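Local coordinates for hypothetical protein Atu1913 (Agrobacterium tumefaciens, PDB 2B1Y) that is of unknown function but forms an assembly of two identical, strand-rich chains of the DUF1883 family, at residues 38-41 with 42-46. Sequence-based numbering, arbitrary orientation. Where two conformers were deposited one is given.
Sequences ANFQ and RFTEL. With SO4 (sulfate ion), chain D.
Residues 38-46 make up nearly all of the alpha-helix 37-46, in which Arg42, Phe43, Thr44 and Glu45 each give their N-H to the carbonyl four residues earlier, from Phe43 N to Asn39 O at 2.8 Å up to Glu45 N to Gln41 O at 3.3 Å. This is the chain's only helix, and it follows strand 30-36. Phe40 and Thr44 lie one turn apart. Thr44 has two conformers, and its contacts here are those of one of them. In it the methyl CG2 of Thr44 sits over one face of the Phe40 ring in a CH-pi contact, 3.8 Å from the centroid and displaced toward the rim. CG of Phe40 is anti to the backbone N, and this brings the ring alongside Thr44. CE1 of Phe40 also touches CD2 of Phe43 at 4.2 Å. Phe40 further stacks on His10 and on His72 of the second subunit, while Phe43 meets Tyr8 edge-to-face and packs on Ile74 of that subunit. The helix therefore contributes to the dimer contact. Arg42 runs extended from CG to NE, back along the helix toward its N-terminal end, and its guanidinium grips a sulfate, probably from the crystallisation liquor. NH1 points almost straight at sulfate O2 (3.0 Å, 179°), and NH2 bonds O1 less directly. CB of Ala38 lies 3.4 Å from the same O1. In the same Thr44 conformer, chi1 of 70° leaves the hydroxyl flanked by the residue's own N and C. It turns back along the helix, and OG1 donates to Gln41 O at 2.9 Å, on the same face of that carbonyl plane as Glu45 N.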
loop_
_atom_site.group_PDB
_atom_site.type_symbol
_atom_site.label_atom_id
_atom_site.label_comp_id
_atom_site.label_asym_id
_atom_site.label_seq_id
_atom_site.Cartn_x
_atom_site.Cartn_y
_atom_site.Cartn_z
ATOM N N ALA A 38 -2.365 -10.283 -10.722
ATOM C CA ALA A 38 -2.272 -8.839 -10.948
ATOM C C ALA A 38 -2.026 -8.126 -9.618
ATOM O O ALA A 38 -1.227 -7.206 -9.532
ATOM C CB ALA A 38 -3.516 -8.289 -11.652
ATOM N N ASN A 39 -2.714 -8.593 -8.580
ATOM C CA ASN A 39 -2.569 -8.013 -7.265
ATOM C C ASN A 39 -1.265 -8.364 -6.588
ATOM O O ASN A 39 -0.739 -7.541 -5.838
ATOM C CB ASN A 39 -3.791 -8.344 -6.449
ATOM C CG ASN A 39 -4.999 -7.512 -6.900
ATOM O OD1 ASN A 39 -6.016 -8.029 -7.387
ATOM N ND2 ASN A 39 -4.876 -6.225 -6.750
ATOM N N PHE A 40 -0.722 -9.552 -6.880
ATOM C CA PHE A 40 0.646 -9.834 -6.442
ATOM C C PHE A 40 1.649 -8.844 -7.085
ATOM O O PHE A 40 2.608 -8.405 -6.457
ATOM C CB PHE A 40 1.060 -11.298 -6.691
ATOM C CG PHE A 40 2.468 -11.593 -6.254
ATOM C CD1 PHE A 40 2.818 -11.487 -4.910
ATOM C CD2 PHE A 40 3.452 -11.901 -7.188
ATOM C CE1 PHE A 40 4.131 -11.717 -4.487
ATOM C CE2 PHE A 40 4.772 -12.139 -6.791
ATOM C CZ PHE A 40 5.108 -12.056 -5.432
ATOM N N GLN A 41 1.423 -8.481 -8.340
ATOM C CA GLN A 41 2.342 -7.511 -8.925
ATOM C C GLN A 41 2.263 -6.155 -8.204
ATOM O O GLN A 41 3.289 -5.556 -7.908
ATOM C CB GLN A 41 2.103 -7.378 -10.419
ATOM C CG GLN A 41 2.599 -8.596 -11.211
ATOM C CD GLN A 41 4.113 -8.858 -11.029
ATOM O OE1 GLN A 41 4.551 -10.017 -10.880
ATOM N NE2 GLN A 41 4.911 -7.777 -11.030
ATOM N N ARG A 42 1.043 -5.717 -7.881
ATOM C CA ARG A 42 0.830 -4.525 -7.056
ATOM C C ARG A 42 1.514 -4.651 -5.681
ATOM O O ARG A 42 2.235 -3.749 -5.257
ATOM C CB ARG A 42 -0.666 -4.221 -6.926
ATOM C CG ARG A 42 -1.346 -3.929 -8.266
ATOM C CD ARG A 42 -2.815 -3.557 -8.130
ATOM N NE ARG A 42 -3.394 -3.296 -9.450
ATOM C CZ ARG A 42 -4.295 -4.069 -10.066
ATOM N NH1 ARG A 42 -4.762 -5.179 -9.501
ATOM N NH2 ARG A 42 -4.728 -3.739 -11.266
ATOM N N PHE A 43 1.310 -5.769 -4.985
ATOM C CA PHE A 43 1.971 -5.993 -3.708
ATOM C C PHE A 43 3.507 -5.790 -3.784
ATOM O O PHE A 43 4.094 -5.109 -2.934
ATOM C CB PHE A 43 1.662 -7.411 -3.198
ATOM C CG PHE A 43 2.341 -7.756 -1.903
ATOM C CD1 PHE A 43 1.790 -7.346 -0.683
ATOM C CD2 PHE A 43 3.510 -8.520 -1.898
ATOM C CE1 PHE A 43 2.415 -7.665 0.523
ATOM C CE2 PHE A 43 4.117 -8.834 -0.696
ATOM C CZ PHE A 43 3.542 -8.426 0.508
ATOM N N THR A 44 4.148 -6.364 -4.793
ATOM C CA THR A 44 5.611 -6.272 -4.886
ATOM C C THR A 44 6.057 -4.824 -5.094
ATOM O O THR A 44 7.147 -4.448 -4.664
ATOM C CB THR A 44 6.217 -7.160 -5.987
ATOM O OG1 THR A 44 5.865 -6.641 -7.276
ATOM C CG2 THR A 44 5.744 -8.613 -5.837
ATOM N N GLU A 45 5.203 -4.020 -5.735
ATOM C CA GLU A 45 5.459 -2.584 -5.875
ATOM C C GLU A 45 5.378 -1.887 -4.537
ATOM O O GLU A 45 6.217 -1.041 -4.243
ATOM C CB GLU A 45 4.534 -1.934 -6.927
ATOM C CG GLU A 45 4.599 -2.579 -8.325
ATOM C CD GLU A 45 5.983 -2.541 -8.960
ATOM O OE1 GLU A 45 6.451 -1.432 -9.290
ATOM O OE2 GLU A 45 6.611 -3.613 -9.130
ATOM N N LEU A 46 4.428 -2.270 -3.705
ATOM C CA LEU A 46 4.250 -1.594 -2.440
ATOM C C LEU A 46 5.291 -1.963 -1.352
ATOM O O LEU A 46 5.417 -1.270 -0.336
ATOM C CB LEU A 46 2.780 -1.717 -2.008
ATOM C CG LEU A 46 1.828 -1.248 -3.141
ATOM C CD1 LEU A 46 0.397 -1.756 -2.945
ATOM C CD2 LEU A 46 1.837 0.267 -3.362
HETATM S S SO4 D . -6.902 -6.521 -12.355
HETATM O O1 SO4 D . -5.653 -5.960 -12.876
HETATM O O2 SO4 D . -6.735 -6.845 -10.937
HETATM O O3 SO4 D . -7.976 -5.544 -12.492
HETATM O O4 SO4 D . -7.250 -7.723 -13.111
#